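Local coordinates for 4-alpha-glucanotransferase (Corynebacterium glutamicum, PDB 5B68), which belongs to the amylomaltases, enzymes built on a TIM-barrel domain, here joined to an N-terminal beta sandwich, at residues V78-D83 with I160-R165; V99-E104 with K134-L139; L139-H144 with L494-E499. One frame throughout, in Å; residues are numbered along the deposited sequence.

Contact 1 (V78-D83 with I160-R165); sequences VAVEGD and IITPAR
V78-V80 and I160-T162 run side by side as parallel strands, V78 level with I160, A79 with I161 and V80 with T162. A79 is bonded through both its backbone groups: its N donates to I160 O at 3.0 Å, and its O accepts T162 N at 2.9 Å. Two residues on, E81 N meets T162 O at 2.8 Å in an almost straight bond (N-H...O 175°).

Side chains fall on two faces. On one, V78 CG2 touches I160 CD1, while V78 CG1, anti to its backbone N (chi1 -176°), lies 3.7 Å from T162 CG2, the two side chains crossing at about a right angle. V80 CG1 reaches past the end of the strand to A164 CB (4.0 Å). On the other face A79 CB meets I161 CD1 at 4.0 Å.

Beyond V80 the chain leaves the sheet in a type II turn to D83, with G82 at positive phi (93°) and D83 N bonded to V80 O. R524 binds both T162 OG1 and P163 O. Three backbone bonds thus fix the parallel register, the apolar contacts lie along it, and the one side-chain hydroxyl, that of T162, is engaged from outside the pair.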
loop_
_atom_site.group_PDB
_atom_site.type_symbol
_atom_site.label_atom_id
_atom_site.label_comp_id
_atom_site.label_asym_id
_atom_site.label_seq_id
_atom_site.Cartn_x
_atom_site.Cartn_y
_atom_site.Cartn_z
ATOM N N VAL A 78 11.180 6.178 -19.019
ATOM C CA VAL A 78 10.233 6.957 -18.236
ATOM C C VAL A 78 10.760 8.397 -18.176
ATOM O O VAL A 78 11.924 8.565 -17.875
ATOM C CB VAL A 78 10.094 6.398 -16.782
ATOM C CG1 VAL A 78 9.020 7.184 -16.055
ATOM C CG2 VAL A 78 9.650 4.939 -16.823
ATOM N N ALA A 79 9.945 9.373 -18.474
ATOM C CA ALA A 79 10.364 10.801 -18.509
ATOM C C ALA A 79 9.261 11.610 -17.897
ATOM O O ALA A 79 8.059 11.257 -17.977
ATOM C CB ALA A 79 10.642 11.242 -19.929
ATOM N N VAL A 80 9.648 12.720 -17.253
ATOM C CA VAL A 80 8.670 13.655 -16.776
ATOM C C VAL A 80 8.253 14.513 -17.936
ATOM O O VAL A 80 9.071 14.805 -18.818
ATOM C CB VAL A 80 9.256 14.548 -15.684
ATOM C CG1 VAL A 80 8.268 15.659 -15.253
ATOM C CG2 VAL A 80 9.698 13.639 -14.549
ATOM N N GLU A 81 6.978 14.847 -17.963
ATOM C CA GLU A 81 6.387 15.789 -18.967
ATOM C C GLU A 81 7.279 16.977 -19.227
ATOM O O GLU A 81 7.781 17.517 -18.322
ATOM C CB GLU A 81 5.040 16.293 -18.424
ATOM C CG GLU A 81 4.088 16.664 -19.521
ATOM C CD GLU A 81 2.713 17.026 -19.023
ATOM O OE1 GLU A 81 1.807 17.057 -19.911
ATOM O OE2 GLU A 81 2.586 17.260 -17.771
ATOM N N GLY A 82 7.557 17.323 -20.482
ATOM C CA GLY A 82 8.461 18.432 -20.774
ATOM C C GLY A 82 9.935 18.071 -20.984
ATOM O O GLY A 82 10.679 18.883 -21.513
ATOM N N ASP A 83 10.403 16.894 -20.529
ATOM C CA ASP A 83 11.822 16.515 -20.677
ATOM C C ASP A 83 12.080 15.890 -22.032
ATOM O O ASP A 83 11.405 14.967 -22.423
ATOM C CB ASP A 83 12.257 15.610 -19.543
ATOM C CG ASP A 83 13.749 15.242 -19.598
ATOM O OD1 ASP A 83 14.564 16.040 -20.127
ATOM O OD2 ASP A 83 14.093 14.150 -19.075
ATOM N N ILE A 160 6.920 6.086 -20.941
ATOM C CA ILE A 160 5.937 6.434 -19.965
ATOM C C ILE A 160 6.219 7.859 -19.525
ATOM O O ILE A 160 7.302 8.143 -19.042
ATOM C CB ILE A 160 6.047 5.472 -18.787
ATOM C CG1 ILE A 160 5.830 4.007 -19.279
ATOM C CG2 ILE A 160 5.001 5.820 -17.750
ATOM C CD1 ILE A 160 6.566 3.023 -18.450
ATOM N N ILE A 161 5.252 8.713 -19.681
ATOM C CA ILE A 161 5.422 10.131 -19.440
ATOM C C ILE A 161 4.605 10.544 -18.176
ATOM O O ILE A 161 3.383 10.290 -18.064
ATOM C CB ILE A 161 4.943 10.909 -20.666
ATOM C CG1 ILE A 161 5.707 10.471 -21.953
ATOM C CG2 ILE A 161 5.087 12.386 -20.431
ATOM C CD1 ILE A 161 7.227 10.667 -21.885
ATOM N N THR A 162 5.302 11.131 -17.220
ATOM C CA THR A 162 4.780 11.255 -15.878
ATOM C C THR A 162 4.675 12.733 -15.504
ATOM O O THR A 162 5.354 13.586 -16.076
ATOM C CB THR A 162 5.649 10.523 -14.893
ATOM O OG1 THR A 162 6.885 11.205 -14.724
ATOM C CG2 THR A 162 5.877 9.045 -15.258
ATOM N N PRO A 163 3.715 13.064 -14.627
ATOM C CA PRO A 163 3.537 14.497 -14.315
ATOM C C PRO A 163 4.573 15.065 -13.363
ATOM O O PRO A 163 5.013 14.398 -12.414
ATOM C CB PRO A 163 2.119 14.548 -13.730
ATOM C CG PRO A 163 1.999 13.223 -13.059
ATOM C CD PRO A 163 2.669 12.243 -13.985
ATOM N N ALA A 164 4.932 16.329 -13.578
ATOM C CA ALA A 164 5.832 16.997 -12.672
ATOM C C ALA A 164 5.283 17.082 -11.197
ATOM O O ALA A 164 6.030 16.912 -10.275
ATOM C CB ALA A 164 6.185 18.394 -13.222
ATOM N N ARG A 165 3.969 17.332 -11.041
ATOM C CA ARG A 165 3.372 17.546 -9.739
ATOM C C ARG A 165 1.883 17.193 -9.751
ATOM O O ARG A 165 1.131 17.533 -10.672
ATOM C CB ARG A 165 3.553 18.998 -9.352
ATOM C CG ARG A 165 3.240 19.318 -7.871
ATOM C CD ARG A 165 3.379 20.826 -7.605
ATOM N NE ARG A 165 2.923 21.206 -6.245
ATOM C CZ ARG A 165 3.577 20.968 -5.117
ATOM N NH1 ARG A 165 3.068 21.442 -3.981
ATOM N NH2 ARG A 165 4.755 20.304 -5.073
#

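Contact 2 (V99-E104 with K134-L139); sequences VHIELE and KIPGDL
I101 and L103 face I135, P136 and L139 at a separation too large for backbone pairing: the nearest CA atoms are 8.6 Å apart for I101 and I135 and 8.4 Å for L103 and L139. V99-E102 is strand, whereas the chain from I135 to L139 is loop, and no hydrogen bond joins the two segments. The CB atoms of I101, L103, P136 and L139 all point toward the opposite segment, and the meeting is one of methyl groups and a proline ring.

I101 enters three of the four residue contacts, all through CD1, at the end of an extended branch (chi2 166°). This methyl comes tip to tip with the P136 ring, 3.8 Å from its CD, and tip to tip with L139, whose CD1 lies 4.1 Å away; I135 CG2 is a more distant neighbour at 4.4 Å. L139 forks between two partners: its CD1 goes to I101, while its CD2 touches L103 CD2 at 4.1 Å, the two leucines crossing obliquely.

The cluster belongs to the interior of the beta sandwich. V111 of strand 108-114 and L146 of strand 142-150 also pack on I101, and H144 touches L103. From strand 153-162, L159 reaches both I101 and L139, and I161 reaches I135 and L139, while F87 of strand 86-92 meets I135.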
loop_
_atom_site.group_PDB
_atom_site.type_symbol
_atom_site.label_atom_id
_atom_site.label_comp_id
_atom_site.label_asym_id
_atom_site.label_seq_id
_atom_site.Cartn_x
_atom_site.Cartn_y
_atom_site.Cartn_z
ATOM N N VAL A 99 13.316 4.441 -35.623
ATOM C CA VAL A 99 12.660 4.553 -34.290
ATOM C C VAL A 99 11.472 5.496 -34.422
ATOM O O VAL A 99 11.553 6.520 -35.082
ATOM C CB VAL A 99 13.615 5.080 -33.184
ATOM C CG1 VAL A 99 12.896 5.146 -31.811
ATOM C CG2 VAL A 99 14.878 4.232 -33.091
ATOM N N HIS A 100 10.338 5.119 -33.838
ATOM C CA HIS A 100 9.228 6.049 -33.688
ATOM C C HIS A 100 8.466 5.744 -32.381
ATOM O O HIS A 100 8.771 4.760 -31.715
ATOM C CB HIS A 100 8.296 6.012 -34.903
ATOM C CG HIS A 100 7.452 4.797 -34.977
ATOM N ND1 HIS A 100 7.896 3.586 -35.483
ATOM C CD2 HIS A 100 6.159 4.611 -34.644
ATOM C CE1 HIS A 100 6.922 2.703 -35.385
ATOM N NE2 HIS A 100 5.863 3.299 -34.884
ATOM N N ILE A 101 7.547 6.662 -32.070
ATOM C CA ILE A 101 6.686 6.562 -30.929
ATOM C C ILE A 101 5.260 6.269 -31.356
ATOM O O ILE A 101 4.718 6.922 -32.272
ATOM C CB ILE A 101 6.750 7.886 -30.127
ATOM C CG1 ILE A 101 8.156 8.147 -29.596
ATOM C CG2 ILE A 101 5.672 7.906 -29.024
ATOM C CD1 ILE A 101 8.324 9.569 -29.118
ATOM N N GLU A 102 4.581 5.360 -30.643
ATOM C CA GLU A 102 3.143 5.189 -30.767
ATOM C C GLU A 102 2.580 5.588 -29.418
ATOM O O GLU A 102 2.889 4.993 -28.424
ATOM C CB GLU A 102 2.779 3.738 -31.139
ATOM C CG GLU A 102 1.250 3.585 -31.063
ATOM C CD GLU A 102 0.607 2.530 -31.949
ATOM O OE1 GLU A 102 -0.361 1.904 -31.445
ATOM O OE2 GLU A 102 1.009 2.387 -33.156
ATOM N N LEU A 103 1.794 6.648 -29.400
ATOM C CA LEU A 103 1.140 7.085 -28.173
ATOM C C LEU A 103 0.046 6.115 -27.740
ATOM O O LEU A 103 -0.439 5.247 -28.497
ATOM C CB LEU A 103 0.593 8.485 -28.344
ATOM C CG LEU A 103 1.586 9.576 -28.622
ATOM C CD1 LEU A 103 0.811 10.880 -28.714
ATOM C CD2 LEU A 103 2.688 9.695 -27.582
ATOM N N GLU A 104 -0.362 6.266 -26.498
ATOM C CA GLU A 104 -1.400 5.469 -25.885
ATOM C C GLU A 104 -2.698 5.492 -26.727
ATOM O O GLU A 104 -3.377 4.486 -26.814
ATOM C CB GLU A 104 -1.695 6.008 -24.471
ATOM C CG GLU A 104 -2.619 5.085 -23.683
ATOM C CD GLU A 104 -2.726 5.471 -22.188
ATOM O OE1 GLU A 104 -3.590 4.892 -21.535
ATOM O OE2 GLU A 104 -2.050 6.374 -21.701
ATOM N N LYS A 134 16.248 11.304 -29.136
ATOM C CA LYS A 134 15.681 12.262 -28.227
ATOM C C LYS A 134 14.196 12.286 -28.425
ATOM O O LYS A 134 13.670 12.440 -29.545
ATOM C CB LYS A 134 16.261 13.642 -28.565
ATOM C CG LYS A 134 16.067 14.685 -27.526
ATOM C CD LYS A 134 16.897 15.945 -27.830
ATOM C CE LYS A 134 16.644 16.514 -29.215
ATOM N NZ LYS A 134 17.499 17.724 -29.496
ATOM N N ILE A 135 13.454 12.119 -27.345
ATOM C CA ILE A 135 12.033 12.283 -27.420
ATOM C C ILE A 135 11.616 13.781 -27.468
ATOM O O ILE A 135 12.331 14.606 -26.918
ATOM C CB ILE A 135 11.261 11.549 -26.295
ATOM C CG1 ILE A 135 11.531 12.171 -24.921
ATOM C CG2 ILE A 135 11.661 10.085 -26.242
ATOM C CD1 ILE A 135 10.646 11.525 -23.835
ATOM N N PRO A 136 10.464 14.058 -28.061
ATOM C CA PRO A 136 9.881 15.395 -28.075
ATOM C C PRO A 136 9.493 15.798 -26.671
ATOM O O PRO A 136 9.176 14.948 -25.880
ATOM C CB PRO A 136 8.616 15.230 -28.907
ATOM C CG PRO A 136 8.725 13.930 -29.585
ATOM C CD PRO A 136 9.632 13.085 -28.766
ATOM N N GLY A 137 9.531 17.092 -26.397
ATOM C CA GLY A 137 9.251 17.629 -25.092
ATOM C C GLY A 137 7.791 17.889 -24.817
ATOM O O GLY A 137 7.456 18.390 -23.770
ATOM N N ASP A 138 6.942 17.581 -25.778
ATOM C CA ASP A 138 5.515 17.858 -25.690
ATOM C C ASP A 138 4.601 16.637 -25.752
ATOM O O ASP A 138 3.490 16.736 -26.215
ATOM C CB ASP A 138 5.087 18.890 -26.730
ATOM C CG ASP A 138 5.170 18.369 -28.137
ATOM O OD1 ASP A 138 5.763 17.312 -28.351
ATOM O OD2 ASP A 138 4.638 19.032 -29.035
ATOM N N LEU A 139 5.087 15.480 -25.339
ATOM C CA LEU A 139 4.236 14.312 -25.277
ATOM C C LEU A 139 3.231 14.438 -24.131
ATOM O O LEU A 139 3.540 14.982 -23.098
ATOM C CB LEU A 139 5.073 13.051 -25.095
ATOM C CG LEU A 139 6.138 12.744 -26.145
ATOM C CD1 LEU A 139 6.832 11.447 -25.812
ATOM C CD2 LEU A 139 5.554 12.669 -27.534
#

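Contact 3 (L139-H144 with L494-E499); sequences LPLGWH and LALEAE
L496 and W143 give up the most surface here, with L141 third. L496 projects from helix 494-499 toward the start of strand 142-144, its CG anti to the backbone N (chi1 173°), and its two methyls part company. CD1 lies 3.8 Å from L141 CB and 3.9 Å from G142 N; CD2 approaches the indole obliquely, 3.6 Å from W143 NE1.

The indole N-H of W143 then binds E497 OE2 at 2.9 Å, somewhat bent (N-H...O 145°), with the oxygen at the ring edge, somewhat tilted from its plane, and met nearly along its C-O axis. Ring and carboxylate planes stand 48° apart. The contact joins two domains: the strand is part of the N-terminal beta sandwich, the helix part of the TIM-barrel domain. Helix 441-452 packs on the same residues: R448 forms a salt bridge with the same E497 OE2, and R444 makes a cation-pi contact with W143. The salt bridge to R448 would be expected to favour the charged form of this buried carboxylate. At the far side L141 CD1 comes 4.4 Å from E499 CG, whose carboxylate turns to S167.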
loop_
_atom_site.group_PDB
_atom_site.type_symbol
_atom_site.label_atom_id
_atom_site.label_comp_id
_atom_site.label_asym_id
_atom_site.label_seq_id
_atom_site.Cartn_x
_atom_site.Cartn_y
_atom_site.Cartn_z
ATOM N N LEU A 139 5.087 15.480 -25.339
ATOM C CA LEU A 139 4.236 14.312 -25.277
ATOM C C LEU A 139 3.231 14.438 -24.131
ATOM O O LEU A 139 3.540 14.982 -23.098
ATOM C CB LEU A 139 5.073 13.051 -25.095
ATOM C CG LEU A 139 6.138 12.744 -26.145
ATOM C CD1 LEU A 139 6.832 11.447 -25.812
ATOM C CD2 LEU A 139 5.554 12.669 -27.534
ATOM N N PRO A 140 2.033 13.923 -24.329
ATOM C CA PRO A 140 1.031 13.901 -23.259
ATOM C C PRO A 140 1.456 12.901 -22.205
ATOM O O PRO A 140 2.217 11.961 -22.507
ATOM C CB PRO A 140 -0.252 13.435 -23.993
ATOM C CG PRO A 140 0.220 12.663 -25.151
ATOM C CD PRO A 140 1.527 13.259 -25.570
ATOM N N LEU A 141 0.851 13.023 -21.045
ATOM C CA LEU A 141 0.964 12.002 -19.995
ATOM C C LEU A 141 0.479 10.683 -20.508
ATOM O O LEU A 141 -0.388 10.662 -21.340
ATOM C CB LEU A 141 0.136 12.422 -18.790
ATOM C CG LEU A 141 0.534 13.722 -18.098
ATOM C CD1 LEU A 141 -0.339 13.908 -16.854
ATOM C CD2 LEU A 141 1.951 13.721 -17.646
ATOM N N GLY A 142 1.084 9.587 -20.058
ATOM C CA GLY A 142 0.457 8.292 -20.269
ATOM C C GLY A 142 1.426 7.245 -20.720
ATOM O O GLY A 142 2.659 7.328 -20.511
ATOM N N TRP A 143 0.815 6.195 -21.259
ATOM C CA TRP A 143 1.457 4.927 -21.507
ATOM C C TRP A 143 1.640 4.714 -22.987
ATOM O O TRP A 143 0.776 4.204 -23.652
ATOM C CB TRP A 143 0.601 3.802 -20.897
ATOM C CG TRP A 143 0.532 3.957 -19.446
ATOM C CD1 TRP A 143 -0.355 4.699 -18.746
ATOM C CD2 TRP A 143 1.453 3.436 -18.502
ATOM N NE1 TRP A 143 -0.062 4.656 -17.414
ATOM C CE2 TRP A 143 1.051 3.884 -17.239
ATOM C CE3 TRP A 143 2.572 2.621 -18.598
ATOM C CZ2 TRP A 143 1.727 3.536 -16.085
ATOM C CZ3 TRP A 143 3.237 2.281 -17.458
ATOM C CH2 TRP A 143 2.824 2.742 -16.214
ATOM N N HIS A 144 2.795 5.148 -23.464
ATOM C CA HIS A 144 3.187 5.086 -24.858
ATOM C C HIS A 144 4.193 3.972 -25.142
ATOM O O HIS A 144 4.533 3.212 -24.267
ATOM C CB HIS A 144 3.738 6.437 -25.295
ATOM C CG HIS A 144 2.956 7.593 -24.767
ATOM N ND1 HIS A 144 1.586 7.632 -24.802
ATOM C CD2 HIS A 144 3.345 8.717 -24.131
ATOM C CE1 HIS A 144 1.166 8.750 -24.251
ATOM N NE2 HIS A 144 2.214 9.424 -23.829
ATOM N N LEU A 494 3.505 6.241 -9.869
ATOM C CA LEU A 494 2.567 6.514 -8.842
ATOM C C LEU A 494 1.923 7.889 -9.075
ATOM O O LEU A 494 0.693 8.047 -9.005
ATOM C CB LEU A 494 3.264 6.432 -7.475
ATOM C CG LEU A 494 2.507 6.940 -6.272
ATOM C CD1 LEU A 494 1.274 6.101 -6.064
ATOM C CD2 LEU A 494 3.402 6.863 -5.055
ATOM N N ALA A 495 2.731 8.894 -9.380
ATOM C CA ALA A 495 2.204 10.240 -9.623
ATOM C C ALA A 495 1.293 10.277 -10.860
ATOM O O ALA A 495 0.220 10.929 -10.809
ATOM C CB ALA A 495 3.303 11.276 -9.742
ATOM N N LEU A 496 1.686 9.538 -11.886
ATOM C CA LEU A 496 0.907 9.462 -13.104
ATOM C C LEU A 496 -0.458 8.849 -12.837
ATOM O O LEU A 496 -1.459 9.460 -13.194
ATOM C CB LEU A 496 1.625 8.695 -14.189
ATOM C CG LEU A 496 0.871 8.386 -15.504
ATOM C CD1 LEU A 496 0.345 9.616 -16.202
ATOM C CD2 LEU A 496 1.819 7.599 -16.401
ATOM N N GLU A 497 -0.484 7.667 -12.267
ATOM C CA GLU A 497 -1.764 7.029 -11.987
ATOM C C GLU A 497 -2.696 7.847 -11.058
ATOM O O GLU A 497 -3.928 7.946 -11.291
ATOM C CB GLU A 497 -1.551 5.617 -11.556
ATOM C CG GLU A 497 -1.121 4.684 -12.689
ATOM C CD GLU A 497 -2.111 4.624 -13.810
ATOM O OE1 GLU A 497 -3.330 4.365 -13.564
ATOM O OE2 GLU A 497 -1.685 4.834 -14.983
ATOM N N ALA A 498 -2.126 8.419 -10.004
ATOM C CA ALA A 498 -2.849 9.337 -9.153
ATOM C C ALA A 498 -3.349 10.595 -9.854
ATOM O O ALA A 498 -4.506 11.002 -9.658
ATOM C CB ALA A 498 -2.034 9.668 -7.873
ATOM N N GLU A 499 -2.530 11.202 -10.704
ATOM C CA GLU A 499 -2.946 12.374 -11.426
ATOM C C GLU A 499 -4.105 12.035 -12.350
ATOM O O GLU A 499 -5.089 12.773 -12.339
ATOM C CB GLU A 499 -1.793 13.019 -12.161
ATOM C CG GLU A 499 -2.158 14.318 -12.854
ATOM C CD GLU A 499 -2.412 15.498 -11.916
ATOM O OE1 GLU A 499 -2.310 15.342 -10.714
ATOM O OE2 GLU A 499 -2.738 16.587 -12.388
#

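All three contacts converge on the N-terminal sandwich. Contacts 1 and 3, centres about 7 Å apart, lie on neighbouring antiparallel strands, 153-162 and 142-150, with a probable hydrogen bond from I161 N to G142 O at 3.1 Å. L496 also packs against contact 1, its CD2 3.5 Å from I161 O, so the helix meets both strands. Contact 2, centred about 12 Å from contact 1 and 14 Å from contact 3, touches contact 1 where A79 CB meets I135 CD1 (3.9 Å). It shares L139 with contact 3, to which E104 OE2 is probably bonded through W143 N (2.9 Å). Bound sulfate, probably from the crystallisation liquor, lies about 4 Å from the W143 side chain and 5 Å from that of P136.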